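Local coordinates for ketosynthase (Streptomyces sp. MSC090213JE08, PDB 6KXD), which probably catalyses decarboxylative condensation of malonyl-ACP with a growing acyl chain, as the ketosynthase paired with a chain length factor in ishigamide polyketide synthesis, at residues L283-D287 with A288-Q292; D182-S186 with G187-I191; D275-A278 with R279-L283; G345-A348 with C349-I353; L334-M338 with G339-A343. All blocks are in the same frame, centred on the assembly; numbering follows the deposited sequence.

Contact 1: L283-D287 with A288-Q292; sequences LALDD and AGVEQ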
loop_
_atom_site.group_PDB
_atom_site.type_symbol
_atom_site.label_atom_id
_atom_site.label_comp_id
_atom_site.label_asym_id
_atom_site.label_seq_id
_atom_site.Cartn_x
_atom_site.Cartn_y
_atom_site.Cartn_z
ATOM N N LEU A 283 -11.854 16.957 4.395
ATOM C CA LEU A 283 -12.361 16.020 3.378
ATOM C C LEU A 283 -13.161 14.887 4.022
ATOM O O LEU A 283 -14.234 14.475 3.529
ATOM C CB LEU A 283 -11.172 15.488 2.580
ATOM C CG LEU A 283 -10.634 16.450 1.526
ATOM C CD1 LEU A 283 -9.265 16.000 1.030
ATOM C CD2 LEU A 283 -11.615 16.581 0.368
ATOM N N ALA A 284 -12.651 14.409 5.153
ATOM C CA ALA A 284 -13.247 13.361 5.884
ATOM C C ALA A 284 -14.614 13.792 6.436
ATOM O O ALA A 284 -15.615 13.054 6.347
ATOM C CB ALA A 284 -12.312 12.938 6.990
ATOM N N LEU A 285 -14.660 15.003 6.995
ATOM C CA LEU A 285 -15.935 15.496 7.524
ATOM C C LEU A 285 -16.944 15.633 6.375
ATOM O O LEU A 285 -18.083 15.254 6.507
ATOM C CB LEU A 285 -15.688 16.808 8.268
ATOM C CG LEU A 285 -14.721 16.753 9.449
ATOM C CD1 LEU A 285 -14.459 18.145 9.988
ATOM C CD2 LEU A 285 -15.203 15.842 10.554
ATOM N N ASP A 286 -16.489 16.128 5.214
ATOM C CA ASP A 286 -17.357 16.318 4.067
ATOM C C ASP A 286 -17.846 14.959 3.557
ATOM O O ASP A 286 -19.011 14.808 3.221
ATOM C CB ASP A 286 -16.696 17.106 2.940
ATOM C CG ASP A 286 -17.672 17.382 1.803
ATOM O OD1 ASP A 286 -18.646 18.138 2.034
ATOM O OD2 ASP A 286 -17.481 16.812 0.710
ATOM N N ASP A 287 -16.956 13.965 3.522
ATOM C CA ASP A 287 -17.339 12.649 3.071
ATOM C C ASP A 287 -18.321 12.014 4.057
ATOM O O ASP A 287 -19.206 11.312 3.638
ATOM C CB ASP A 287 -16.133 11.719 2.938
ATOM C CG ASP A 287 -16.474 10.399 2.288
ATOM O OD1 ASP A 287 -17.294 10.404 1.348
ATOM O OD2 ASP A 287 -15.933 9.370 2.715
ATOM N N ALA A 288 -18.063 12.223 5.344
ATOM C CA ALA A 288 -18.855 11.675 6.452
ATOM C C ALA A 288 -20.209 12.395 6.510
ATOM O O ALA A 288 -21.204 11.817 6.907
ATOM C CB ALA A 288 -18.087 11.825 7.737
ATOM N N GLY A 289 -20.231 13.649 6.050
ATOM C CA GLY A 289 -21.453 14.461 6.054
ATOM C C GLY A 289 -21.736 14.926 7.466
ATOM O O GLY A 289 -22.856 14.899 7.916
ATOM N N VAL A 290 -20.663 15.369 8.128
ATOM C CA VAL A 290 -20.568 15.553 9.550
ATOM C C VAL A 290 -19.942 16.937 9.785
ATOM O O VAL A 290 -18.995 17.294 9.077
ATOM C CB VAL A 290 -19.732 14.404 10.147
ATOM C CG1 VAL A 290 -19.017 14.787 11.422
ATOM C CG2 VAL A 290 -20.561 13.142 10.346
ATOM N N GLU A 291 -20.477 17.705 10.758
ATOM C CA GLU A 291 -19.970 19.053 11.119
ATOM C C GLU A 291 -18.951 18.904 12.251
ATOM O O GLU A 291 -19.008 17.944 13.004
ATOM C CB GLU A 291 -21.068 20.017 11.590
ATOM C CG GLU A 291 -22.396 19.915 10.849
ATOM C CD GLU A 291 -22.429 20.429 9.418
ATOM O OE1 GLU A 291 -21.423 21.033 8.964
ATOM O OE2 GLU A 291 -23.474 20.228 8.759
ATOM N N GLN A 292 -18.011 19.852 12.335
ATOM C CA GLN A 292 -17.006 19.875 13.385
ATOM C C GLN A 292 -17.669 19.644 14.759
ATOM O O GLN A 292 -17.128 18.914 15.582
ATOM C CB GLN A 292 -16.247 21.203 13.380
ATOM C CG GLN A 292 -15.117 21.273 12.365
ATOM C CD GLN A 292 -15.477 21.970 11.072
ATOM O OE1 GLN A 292 -16.524 21.743 10.479
ATOM N NE2 GLN A 292 -14.565 22.793 10.584
#
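The first torsion of Leu285, -60°, turns CG beside its own backbone N and sends the isobutyl group out along the chain that leaves the helix; CG1 of Val290, anti to its backbone N at 152°, comes to meet it. Leu285 CD2 and Val290 CG1 touch at 4.1 Å, the two side chains crossing at about a right angle. The other branch, Leu285 CD1, rests on Gln292 CG at 4.0 Å, so one leucine spans both the turn and the loop beyond it. The backbone here closes helix 274-288 with a Schellman motif. Its centre is the Leu285 carbonyl oxygen, which takes Gly289 N at 2.7 Å and Val290 N at 3.0 Å from opposite faces of its plane. The second bond of the motif, Gly289 N to Asp286 O at 3.3 Å, is weak. Gly289 is the C-prime residue, and its positive phi of 75° costs little because it has no CB. Leu285, four residues before that glycine, and Val290, directly after it, form the apolar pair that commonly accompanies this cap. Ala288 N still makes an ordinary helical bond to Ala284 O at 2.8 Å, while the small Ala288 CB lies close to the same oxygen. Leu285 also packs on Ile403, Val319 and Tyr320, and Gln292 gives its NE2 to Val319 O. On another side of the helix the Asp287 carboxylate binds Arg185 and, across the dimer interface, Arg196 of the partner chain.

Contact 2: D182-S186 with G187-I191; sequences DSIRS and GEVDI
Ser186 OG is held by two backbone groups: it accepts from Glu188 N at 3.1 Å in a nearly straight bond (164°) and donates to Ser183 O at 2.6 Å. The bond to Glu188 makes an ST turn near the C-terminal end of helix 172-185, at the start of the chain leading into strand 191-198, within a beta-alpha-beta crossover of the N-terminal half of the thiolase-like fold. A chi1 of 77° folds the hydroxyl back over the helix end, where it can serve both groups. With an alanine at Ser186, Ser183 O and Glu188 N would lose their common partner, and the turn would probably be left freer to shift. Gly187 takes a positive phi of 88°, easy for a residue without a CB, and its N reaches Ile184 O at 2.9 Å from above the carbonyl plane. The extended Glu188 side chain passes Ser186 OG and carries its carboxylate to Arg189 and Arg190 of the partner chain. Apolar branches close the inner side of the bend: Ile184 CG1 meets Val189 CG2 at 4.0 Å, and Ile184 itself packs on Leu240. As the chain doubles back, Ile184 CA makes a CA-H...O contact with Val189 O at 3.3 Å.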
loop_
_atom_site.group_PDB
_atom_site.type_symbol
_atom_site.label_atom_id
_atom_site.label_comp_id
_atom_site.label_asym_id
_atom_site.label_seq_id
_atom_site.Cartn_x
_atom_site.Cartn_y
_atom_site.Cartn_z
ATOM N N ASP A 182 -14.961 2.558 0.217
ATOM C CA ASP A 182 -15.211 2.903 -1.174
ATOM C C ASP A 182 -15.606 1.660 -1.958
ATOM O O ASP A 182 -16.495 1.733 -2.833
ATOM C CB ASP A 182 -13.981 3.548 -1.792
ATOM C CG ASP A 182 -13.765 4.957 -1.310
ATOM O OD1 ASP A 182 -14.775 5.588 -0.839
ATOM O OD2 ASP A 182 -12.619 5.436 -1.452
ATOM N N SER A 183 -14.984 0.516 -1.631
ATOM C CA SER A 183 -15.219 -0.670 -2.393
ATOM C C SER A 183 -16.650 -1.156 -2.153
ATOM O O SER A 183 -17.346 -1.560 -3.106
ATOM C CB SER A 183 -14.188 -1.737 -2.102
ATOM O OG SER A 183 -12.889 -1.334 -2.535
ATOM N N ILE A 184 -17.083 -1.106 -0.897
ATOM C CA ILE A 184 -18.474 -1.492 -0.563
ATOM C C ILE A 184 -19.451 -0.444 -1.113
ATOM O O ILE A 184 -20.478 -0.797 -1.695
ATOM C CB ILE A 184 -18.643 -1.742 0.942
ATOM C CG1 ILE A 184 -17.850 -2.975 1.359
ATOM C CG2 ILE A 184 -20.117 -1.894 1.305
ATOM C CD1 ILE A 184 -17.647 -3.116 2.842
ATOM N N ARG A 185 -19.122 0.840 -0.982
ATOM C CA ARG A 185 -20.032 1.894 -1.436
ATOM C C ARG A 185 -20.303 1.753 -2.940
ATOM O O ARG A 185 -21.416 2.035 -3.379
ATOM C CB ARG A 185 -19.503 3.299 -1.180
ATOM C CG ARG A 185 -19.781 3.819 0.218
ATOM C CD ARG A 185 -19.145 5.195 0.322
ATOM N NE ARG A 185 -19.459 5.870 1.558
ATOM C CZ ARG A 185 -18.877 6.997 1.942
ATOM N NH1 ARG A 185 -18.242 7.752 1.054
ATOM N NH2 ARG A 185 -18.935 7.352 3.209
ATOM N N SER A 186 -19.301 1.276 -3.690
ATOM C CA SER A 186 -19.368 1.090 -5.139
ATOM C C SER A 186 -20.375 0.016 -5.538
ATOM O O SER A 186 -20.669 -0.121 -6.734
ATOM C CB SER A 186 -18.038 0.730 -5.707
ATOM O OG SER A 186 -17.745 -0.629 -5.458
ATOM N N GLY A 187 -20.736 -0.838 -4.586
ATOM C CA GLY A 187 -21.645 -1.891 -4.776
ATOM C C GLY A 187 -20.974 -3.158 -5.251
ATOM O O GLY A 187 -21.598 -4.192 -5.308
ATOM N N GLU A 188 -19.687 -3.094 -5.584
ATOM C CA GLU A 188 -19.010 -4.227 -6.216
ATOM C C GLU A 188 -18.715 -5.368 -5.237
ATOM O O GLU A 188 -18.540 -6.506 -5.661
ATOM C CB GLU A 188 -17.738 -3.732 -6.895
ATOM C CG GLU A 188 -18.027 -2.960 -8.166
ATOM C CD GLU A 188 -16.868 -2.126 -8.671
ATOM O OE1 GLU A 188 -15.716 -2.417 -8.302
ATOM O OE2 GLU A 188 -17.132 -1.177 -9.448
ATOM N N VAL A 189 -18.631 -5.060 -3.937
ATOM C CA VAL A 189 -18.444 -6.040 -2.922
ATOM C C VAL A 189 -19.285 -5.612 -1.738
ATOM O O VAL A 189 -19.573 -4.441 -1.609
ATOM C CB VAL A 189 -16.963 -6.187 -2.502
ATOM C CG1 VAL A 189 -16.103 -6.652 -3.672
ATOM C CG2 VAL A 189 -16.427 -4.905 -1.886
ATOM N N ASP A 190 -19.645 -6.581 -0.899
ATOM C CA ASP A 190 -20.466 -6.353 0.253
ATOM C C ASP A 190 -19.629 -6.527 1.514
ATOM O O ASP A 190 -20.113 -6.321 2.625
ATOM C CB ASP A 190 -21.681 -7.285 0.242
ATOM C CG ASP A 190 -22.811 -6.747 -0.614
ATOM O OD1 ASP A 190 -22.525 -6.293 -1.741
ATOM O OD2 ASP A 190 -23.972 -6.764 -0.143
ATOM N N ILE A 191 -18.369 -6.912 1.344
ATOM C CA ILE A 191 -17.532 -7.190 2.484
ATOM C C ILE A 191 -16.079 -6.827 2.172
ATOM O O ILE A 191 -15.590 -7.011 1.061
ATOM C CB ILE A 191 -17.640 -8.659 2.922
ATOM C CG1 ILE A 191 -16.939 -8.888 4.261
ATOM C CG2 ILE A 191 -17.101 -9.579 1.860
ATOM C CD1 ILE A 191 -17.303 -10.196 4.894
#

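Contact 3: D275-A278 with R279-L283; sequences DGIA and RGIRL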
loop_
_atom_site.group_PDB
_atom_site.type_symbol
_atom_site.label_atom_id
_atom_site.label_comp_id
_atom_site.label_asym_id
_atom_site.label_seq_id
_atom_site.Cartn_x
_atom_site.Cartn_y
_atom_site.Cartn_z
ATOM N N ASP A 275 -1.422 22.261 6.852
ATOM C CA ASP A 275 -2.467 22.470 5.811
ATOM C C ASP A 275 -2.939 21.109 5.279
ATOM O O ASP A 275 -4.150 20.876 5.084
ATOM C CB ASP A 275 -1.935 23.371 4.682
ATOM C CG ASP A 275 -1.776 24.836 5.085
ATOM O OD1 ASP A 275 -2.059 25.177 6.277
ATOM O OD2 ASP A 275 -1.394 25.640 4.204
ATOM N N GLY A 276 -1.964 20.215 5.070
ATOM C CA GLY A 276 -2.235 18.878 4.574
ATOM C C GLY A 276 -3.111 18.081 5.529
ATOM O O GLY A 276 -4.135 17.492 5.154
ATOM N N ILE A 277 -2.755 18.081 6.812
ATOM C CA ILE A 277 -3.603 17.400 7.807
ATOM C C ILE A 277 -4.997 18.048 7.833
ATOM O O ILE A 277 -6.012 17.370 7.868
ATOM C CB ILE A 277 -2.953 17.397 9.195
ATOM C CG1 ILE A 277 -1.574 16.733 9.169
ATOM C CG2 ILE A 277 -3.883 16.736 10.212
ATOM C CD1 ILE A 277 -0.847 16.801 10.464
ATOM N N ALA A 278 -5.048 19.384 7.858
ATOM C CA ALA A 278 -6.317 20.076 7.948
ATOM C C ALA A 278 -7.204 19.717 6.743
ATOM O O ALA A 278 -8.380 19.442 6.883
ATOM C CB ALA A 278 -6.074 21.577 8.070
ATOM N N ARG A 279 -6.615 19.666 5.548
ATOM C CA ARG A 279 -7.372 19.304 4.340
ATOM C C ARG A 279 -7.977 17.907 4.491
ATOM O O ARG A 279 -9.065 17.673 4.106
ATOM C CB ARG A 279 -6.469 19.387 3.108
ATOM C CG ARG A 279 -6.536 20.726 2.389
ATOM C CD ARG A 279 -5.862 20.713 1.014
ATOM N NE ARG A 279 -5.768 19.386 0.394
ATOM C CZ ARG A 279 -6.731 18.789 -0.314
ATOM N NH1 ARG A 279 -7.869 19.408 -0.600
ATOM N NH2 ARG A 279 -6.542 17.549 -0.724
ATOM N N GLY A 280 -7.178 16.967 4.974
ATOM C CA GLY A 280 -7.631 15.605 5.195
ATOM C C GLY A 280 -8.805 15.540 6.150
ATOM O O GLY A 280 -9.799 14.880 5.888
ATOM N N ILE A 281 -8.699 16.282 7.250
ATOM C CA ILE A 281 -9.797 16.319 8.227
ATOM C C ILE A 281 -11.045 16.863 7.524
ATOM O O ILE A 281 -12.098 16.259 7.604
ATOM C CB ILE A 281 -9.400 17.118 9.485
ATOM C CG1 ILE A 281 -8.234 16.459 10.210
ATOM C CG2 ILE A 281 -10.594 17.290 10.415
ATOM C CD1 ILE A 281 -7.644 17.286 11.331
ATOM N N ARG A 282 -10.901 17.978 6.795
ATOM C CA ARG A 282 -12.065 18.602 6.196
ATOM C C ARG A 282 -12.689 17.668 5.165
ATOM O O ARG A 282 -13.891 17.605 5.050
ATOM C CB ARG A 282 -11.742 19.946 5.537
ATOM C CG ARG A 282 -11.299 21.027 6.504
ATOM C CD ARG A 282 -11.074 22.359 5.801
ATOM N NE ARG A 282 -10.334 23.303 6.631
ATOM C CZ ARG A 282 -10.891 24.130 7.497
ATOM N NH1 ARG A 282 -12.187 24.055 7.747
ATOM N NH2 ARG A 282 -10.152 25.046 8.093
ATOM N N LEU A 283 -11.854 16.957 4.395
ATOM C CA LEU A 283 -12.361 16.020 3.378
ATOM C C LEU A 283 -13.161 14.887 4.022
ATOM O O LEU A 283 -14.234 14.475 3.529
ATOM C CB LEU A 283 -11.172 15.488 2.580
ATOM C CG LEU A 283 -10.634 16.450 1.526
ATOM C CD1 LEU A 283 -9.265 16.000 1.030
ATOM C CD2 LEU A 283 -11.615 16.581 0.368
#
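Four successive i-to-i+4 bonds join the two segments, from Arg279 N to Asp275 O at 2.8 Å through to Arg282 N on Ala278 O at 2.9 Å, with N-H...O angles between 157° and 165°. Along the inner side of the helix Ile277 and Ile281 follow one turn apart. Ile281, with chi1 at -63°, lays CG1 beside its backbone N and against Ile277 O at 3.4 Å; from there CD1 reaches back to Ile277 CG2 at 4.0 Å, the two side chains crossing obliquely. Branched apolar residues suit this stripe, since helix 274-288 rests through it on strands 387-394 and 398-405 of the C-terminal half of the thiolase-like fold and on helix 306-320. The small methyl of Ala278 fits against Val319 of that helix. Gly276 is buried as well, and its carbonyl also receives Ser263 OG. Away from this stripe the character changes. The exposed Arg282 runs extended from CG to NE, and its CG methylene packs against a backbone acceptor, 3.3 Å from Ala278 O. Arg279 uses its aliphatic root in the same manner, with CB 3.4 Å from Asp275 O, but bends at chi3 so that NH2 can donate to Lys168 O of the partner chain.

Contact 4: G345-A348 with C349-I353; sequences GAIA and CGLAI
Gly345 opens the contact by accepting Cys349 N at 2.8 Å, the first of four i-to-i+4 bonds in helix 341-355. This helix is packed on strands 10-19, 387-394 and 398-405, consistent with a helix of the central layer in the five-layered alpha-beta-alpha-beta-alpha thiolase fold, and its small residues probably let it sit close to its neighbours. Next comes Ala346, whose carbonyl takes Gly350 N at 2.9 Å and also lies 3.3 Å from Cys349 CB; its own methyl faces Asn390 and Leu402, while Cys349 continues the same surface onto Val388 and Leu404. Ile347 carries the main side-chain contact. Its CG2, anti to the backbone N, leans toward the next turn and meets Leu351 CD1 at 3.7 Å; the two side chains lie side by side and point the same way. Leu351 keeps CG beside its own N (chi1 -76°), which brings CG to 3.3 Å from Ile347 O. Together they cover Phe15, and Leu351 goes on to Val25, Tyr28 and Thr29 of helix 24-34. Replacing Leu351 by an alanine would probably open a gap between Ile347 CG2 and helix 24-34 and leave Phe15 with less cover. Last in the segment, Ala348 turns its methyl to Leu32, and its carbonyl accepts Ala352 N at 2.7 Å with Ala352 CB only 3.2 Å from the same oxygen.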
loop_
_atom_site.group_PDB
_atom_site.type_symbol
_atom_site.label_atom_id
_atom_site.label_comp_id
_atom_site.label_asym_id
_atom_site.label_seq_id
_atom_site.Cartn_x
_atom_site.Cartn_y
_atom_site.Cartn_z
ATOM N N GLY A 345 -5.928 2.241 15.919
ATOM C CA GLY A 345 -6.689 3.463 16.257
ATOM C C GLY A 345 -8.141 3.400 15.847
ATOM O O GLY A 345 -9.067 3.786 16.623
ATOM N N ALA A 346 -8.399 2.960 14.607
ATOM C CA ALA A 346 -9.750 2.810 14.136
ATOM C C ALA A 346 -10.559 1.895 15.067
ATOM O O ALA A 346 -11.743 2.150 15.306
ATOM C CB ALA A 346 -9.767 2.268 12.715
ATOM N N ILE A 347 -9.959 0.773 15.475
ATOM C CA ILE A 347 -10.670 -0.188 16.301
ATOM C C ILE A 347 -10.959 0.474 17.660
ATOM O O ILE A 347 -12.077 0.408 18.151
ATOM C CB ILE A 347 -9.913 -1.511 16.426
ATOM C CG1 ILE A 347 -9.864 -2.215 15.075
ATOM C CG2 ILE A 347 -10.573 -2.420 17.473
ATOM C CD1 ILE A 347 -8.953 -3.416 15.051
ATOM N N ALA A 348 -9.950 1.141 18.220
ATOM C CA ALA A 348 -10.089 1.881 19.463
ATOM C C ALA A 348 -11.265 2.860 19.355
ATOM O O ALA A 348 -12.111 2.933 20.262
ATOM C CB ALA A 348 -8.793 2.550 19.802
ATOM N N CYS A 349 -11.367 3.539 18.206
ATOM C CA CYS A 349 -12.451 4.467 17.901
ATOM C C CYS A 349 -13.804 3.776 17.840
ATOM O O CYS A 349 -14.807 4.339 18.316
ATOM C CB CYS A 349 -12.218 5.204 16.594
ATOM S SG CYS A 349 -10.911 6.422 16.777
ATOM N N GLY A 350 -13.842 2.596 17.228
ATOM C CA GLY A 350 -15.077 1.903 17.140
ATOM C C GLY A 350 -15.520 1.425 18.511
ATOM O O GLY A 350 -16.709 1.417 18.823
ATOM N N LEU A 351 -14.548 0.974 19.302
ATOM C CA LEU A 351 -14.800 0.419 20.635
ATOM C C LEU A 351 -15.211 1.556 21.581
ATOM O O LEU A 351 -16.075 1.385 22.482
ATOM C CB LEU A 351 -13.528 -0.273 21.098
ATOM C CG LEU A 351 -13.251 -1.623 20.456
ATOM C CD1 LEU A 351 -11.900 -2.158 20.885
ATOM C CD2 LEU A 351 -14.367 -2.624 20.766
ATOM N N ALA A 352 -14.612 2.726 21.353
ATOM C CA ALA A 352 -14.907 3.919 22.116
ATOM C C ALA A 352 -16.365 4.279 21.887
ATOM O O ALA A 352 -17.052 4.589 22.870
ATOM C CB ALA A 352 -14.003 5.063 21.748
ATOM N N ILE A 353 -16.810 4.212 20.618
ATOM C CA ILE A 353 -18.194 4.457 20.207
ATOM C C ILE A 353 -19.128 3.477 20.918
ATOM O O ILE A 353 -20.100 3.921 21.519
ATOM C CB ILE A 353 -18.380 4.369 18.681
ATOM C CG1 ILE A 353 -17.915 5.655 17.992
ATOM C CG2 ILE A 353 -19.816 4.030 18.325
ATOM C CD1 ILE A 353 -17.576 5.476 16.528
#

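Contact 5: L334-M338 with G339-A343; sequences LGHSM and GAASA
Met338 and Ala341 meet through the backbone: Met338 O accepts Ala341 N at 2.8 Å in a fairly straight bond (163°), with the donor well above the carbonyl plane. One residue earlier Ser337 O takes Ala340 N at 2.9 Å. The first bond closes a type I turn and the second a type II' turn, in which Met338 holds the first corner with phi +56°, unusual for a residue with a side chain. Gly339, at the next corner, is compact, and its N is drawn outward to Asp198 OD2. These two overlapping turns lead the chain into helix 341-355. Ser337 sets OG between its own N and carbonyl carbon (chi1 60°), which lays the hydroxyl alongside Ala341, 3.1 Å from Ala341 CA; the angle to Ala341 N is too poor for a hydrogen bond. Alanine suits the buried place at Ala341: its CB lies 3.2 Å from Met338 O and 3.6 Å from Ser337 OG. The same methyl lies 3.9 Å from His336 ND1. Met338, bent at chi2, curls its thioether back so that SD stands over the centre of the His336 ring, 3.8 Å above its plane, in a Met-aromatic contact. The sequence Gly-His-Ser-Met-Gly-Ala and the contact of His336 with Cys170 are consistent with the Cys-His-His site of related beta-ketoacyl synthases. Sulfur over one ring face and a methyl close to ND1 therefore probably limit the rotation of the imidazole and help keep it directed at Cys170.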
loop_
_atom_site.group_PDB
_atom_site.type_symbol
_atom_site.label_atom_id
_atom_site.label_comp_id
_atom_site.label_asym_id
_atom_site.label_seq_id
_atom_site.Cartn_x
_atom_site.Cartn_y
_atom_site.Cartn_z
ATOM N N LEU A 334 0.008 2.242 22.775
ATOM C CA LEU A 334 0.526 1.229 21.810
ATOM C C LEU A 334 1.968 1.468 21.410
ATOM O O LEU A 334 2.595 0.598 20.862
ATOM C CB LEU A 334 -0.363 1.270 20.576
ATOM C CG LEU A 334 -1.783 0.816 20.841
ATOM C CD1 LEU A 334 -2.611 0.844 19.574
ATOM C CD2 LEU A 334 -1.781 -0.581 21.432
ATOM N N GLY A 335 2.478 2.681 21.627
ATOM C CA GLY A 335 3.626 3.073 20.896
ATOM C C GLY A 335 3.214 3.239 19.435
ATOM O O GLY A 335 2.013 3.255 19.107
ATOM N N HIS A 336 4.196 3.365 18.568
ATOM C CA HIS A 336 3.898 3.616 17.170
ATOM C C HIS A 336 3.942 2.277 16.438
ATOM O O HIS A 336 5.041 1.808 16.119
ATOM C CB HIS A 336 4.880 4.633 16.596
ATOM C CG HIS A 336 4.483 5.100 15.237
ATOM N ND1 HIS A 336 3.530 4.425 14.477
ATOM C CD2 HIS A 336 4.883 6.159 14.507
ATOM C CE1 HIS A 336 3.377 5.052 13.319
ATOM N NE2 HIS A 336 4.205 6.119 13.310
ATOM N N SER A 337 2.777 1.695 16.186
ATOM C CA SER A 337 2.688 0.338 15.617
ATOM C C SER A 337 2.684 0.387 14.080
ATOM O O SER A 337 2.206 -0.533 13.420
ATOM C CB SER A 337 1.512 -0.402 16.165
ATOM O OG SER A 337 0.291 0.251 15.894
ATOM N N MET A 338 3.229 1.475 13.530
ATOM C CA MET A 338 3.558 1.599 12.120
ATOM C C MET A 338 2.285 1.330 11.294
ATOM O O MET A 338 1.229 1.992 11.481
ATOM C CB MET A 338 4.727 0.661 11.806
ATOM C CG MET A 338 5.975 0.931 12.638
ATOM S SD MET A 338 6.420 2.723 12.651
ATOM C CE MET A 338 7.710 2.666 13.900
ATOM N N GLY A 339 2.322 0.352 10.398
ATOM C CA GLY A 339 1.200 0.137 9.503
ATOM C C GLY A 339 -0.048 -0.257 10.255
ATOM O O GLY A 339 -1.166 0.003 9.802
ATOM N N ALA A 340 0.137 -0.793 11.465
ATOM C CA ALA A 340 -1.022 -1.165 12.258
ATOM C C ALA A 340 -1.636 0.044 12.972
ATOM O O ALA A 340 -2.739 -0.049 13.525
ATOM C CB ALA A 340 -0.624 -2.217 13.247
ATOM N N ALA A 341 -0.905 1.158 13.019
ATOM C CA ALA A 341 -1.229 2.187 13.975
ATOM C C ALA A 341 -2.636 2.703 13.746
ATOM O O ALA A 341 -3.425 2.674 14.667
ATOM C CB ALA A 341 -0.216 3.285 13.987
ATOM N N SER A 342 -2.968 3.118 12.516
ATOM C CA SER A 342 -4.245 3.719 12.289
ATOM C C SER A 342 -5.361 2.669 12.322
ATOM O O SER A 342 -6.485 3.021 12.563
ATOM C CB SER A 342 -4.272 4.554 10.994
ATOM O OG SER A 342 -3.744 3.851 9.880
ATOM N N ALA A 343 -5.040 1.390 12.056
ATOM C CA ALA A 343 -6.023 0.345 12.091
ATOM C C ALA A 343 -6.414 0.062 13.553
ATOM O O ALA A 343 -7.608 0.002 13.861
ATOM C CB ALA A 343 -5.514 -0.897 11.429
#

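Overall arrangement
Along the chain the order is contacts 2, 3, 1, 5, 4. Contacts 3 and 1 share Leu283 on helix 274-288, about 11 Å between centres; contacts 5 and 4 adjoin on the entry and body of helix 341-355, with about 13 Å between centres. Contact 2 ends helix 172-185 in the N-terminal half, yet it is tied to contact 1, about 20 Å away between centres, by the salt bridge of Arg185 NH1 to Asp287 OD1 at 2.8 Å. Contacts 1, 2 and 3 also reach the partner chain, whereas contacts 4 and 5 are buried and touched by no other chain. That bridge thus links both halves near the dimer interface, well away from the probably catalytic region at contact 5.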